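Local coordinates for cysteine hydrolase (Vibrio cholerae, PDB 6V98), which acts as a type VI secretion system effector of the cysteine hydrolase class, probably attacking the envelope of rival bacteria, at the calcium ion site. Coordinates in Å, arbitrary orientation; residue numbers count along the deposited sequence, not the author numbering.

The calcium ion site. Residues 115, 184-189, 202-203. With CA (calcium ion), chain B.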
loop_
_atom_site.group_PDB
_atom_site.type_symbol
_atom_site.label_atom_id
_atom_site.label_comp_id
_atom_site.label_asym_id
_atom_site.label_seq_id
_atom_site.Cartn_x
_atom_site.Cartn_y
_atom_site.Cartn_z
ATOM N N GLY A 115 4.828 4.557 6.527
ATOM C CA GLY A 115 3.418 4.357 6.259
ATOM C C GLY A 115 2.539 5.338 7.011
ATOM O O GLY A 115 3.006 6.130 7.833
ATOM N N GLN A 184 1.945 11.877 5.977
ATOM C CA GLN A 184 2.130 11.671 7.408
ATOM C C GLN A 184 1.874 12.935 8.213
ATOM O O GLN A 184 1.627 12.842 9.417
ATOM C CB GLN A 184 3.549 11.168 7.690
ATOM C CG GLN A 184 3.783 9.686 7.339
ATOM C CD GLN A 184 5.198 9.231 7.638
ATOM O OE1 GLN A 184 6.097 10.049 7.829
ATOM N NE2 GLN A 184 5.406 7.916 7.670
ATOM N N LEU A 185 1.934 14.112 7.588
ATOM C CA LEU A 185 1.680 15.343 8.339
ATOM C C LEU A 185 0.273 15.402 8.922
ATOM O O LEU A 185 0.053 16.123 9.902
ATOM C CB LEU A 185 1.910 16.560 7.447
ATOM C CG LEU A 185 3.343 16.735 6.961
ATOM C CD1 LEU A 185 3.458 17.987 6.114
ATOM C CD2 LEU A 185 4.263 16.821 8.166
ATOM N N SER A 186 -0.686 14.674 8.346
ATOM C CA SER A 186 -2.072 14.723 8.802
ATOM C C SER A 186 -2.625 13.366 9.220
ATOM O O SER A 186 -3.835 13.249 9.442
ATOM C CB SER A 186 -2.970 15.322 7.713
ATOM O OG SER A 186 -2.675 14.755 6.444
ATOM N N GLU A 187 -1.789 12.334 9.335
ATOM C CA GLU A 187 -2.268 11.008 9.702
ATOM C C GLU A 187 -1.288 10.368 10.671
ATOM O O GLU A 187 -0.166 10.842 10.854
ATOM C CB GLU A 187 -2.429 10.083 8.483
ATOM C CG GLU A 187 -3.156 10.675 7.300
ATOM C CD GLU A 187 -4.655 10.748 7.516
ATOM O OE1 GLU A 187 -5.152 10.128 8.481
ATOM O OE2 GLU A 187 -5.331 11.424 6.719
ATOM N N ILE A 188 -1.743 9.274 11.289
ATOM C CA ILE A 188 -0.895 8.446 12.147
ATOM C C ILE A 188 0.266 7.897 11.329
ATOM O O ILE A 188 0.064 7.375 10.229
ATOM C CB ILE A 188 -1.735 7.310 12.749
ATOM C CG1 ILE A 188 -2.810 7.875 13.689
ATOM C CG2 ILE A 188 -0.861 6.275 13.447
ATOM C CD1 ILE A 188 -2.245 8.440 14.981
ATOM N N ASP A 189 1.486 7.993 11.874
ATOM C CA ASP A 189 2.701 7.524 11.208
ATOM C C ASP A 189 2.994 6.071 11.544
ATOM O O ASP A 189 2.831 5.640 12.685
ATOM C CB ASP A 189 3.922 8.336 11.638
ATOM C CG ASP A 189 3.982 9.697 11.012
ATOM O OD1 ASP A 189 2.913 10.284 10.755
ATOM O OD2 ASP A 189 5.117 10.179 10.794
ATOM N N SER A 202 3.433 6.389 15.547
ATOM C CA SER A 202 3.531 7.667 16.230
ATOM C C SER A 202 2.516 8.631 15.642
ATOM O O SER A 202 1.794 8.314 14.690
ATOM C CB SER A 202 4.954 8.227 16.150
ATOM O OG SER A 202 5.340 8.470 14.810
ATOM N N GLU A 203 2.464 9.818 16.219
ATOM C CA GLU A 203 1.562 10.816 15.698
ATOM C C GLU A 203 1.920 11.150 14.254
ATOM O O GLU A 203 1.025 11.517 13.497
ATOM C CB GLU A 203 1.583 12.073 16.552
ATOM C CG GLU A 203 0.373 12.955 16.315
ATOM C CD GLU A 203 0.764 14.327 15.827
ATOM O OE1 GLU A 203 1.981 14.594 15.755
ATOM O OE2 GLU A 203 -0.138 15.131 15.508
HETATM CA CA CA B . 1.664 12.091 11.580
HETATM O O HOH W 1 0.355 13.961 12.100
HETATM O O HOH W 2 3.508 13.687 11.657
#
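A calcium ion sits where the end of helix 176-184, the turn after it and the start of strand 188-193 meet the chain's C-terminal residue. The coordination is near octahedral. Backbone carbonyls do most of the protein's work. Gln184 O, at the last residue of the helix, binds calcium at 2.3 Å. Glu187 O does the same from the turn, and its carboxylate points away from the metal. Asp189 adds a side-chain ligand. Its CG lies anti to the carbonyl carbon, beside the backbone N (chi1 -76°), which brings carboxylate OD1 to 2.3 Å from calcium. The other oxygen, OD2, stays 4.0 Å from the ion, so the carboxylate binds through one oxygen. These three ligands, from a six-residue stretch, form the tight part. Away from the ion, Gln184 NE2 donates a fairly straight hydrogen bond to Gly115 O of strand 113-120 at 3.0 Å (161° at H). The donor stands above the Gly115 carbonyl plane, and the bond probably helps to hold the helix end against the strand. Glu203 O, 2.1 Å from calcium, caps the ion opposite Gln184 O, though the residue is poorly ordered. On the looser side, water 1 faces Asp189 OD1 across the ion and water 2 faces Glu187 O. Water 1 also makes a weak contact with Leu185 O. The calcium may come from purification or crystallisation. By joining helix end, turn, strand and C-terminal residue, it probably steadies this part of the fold.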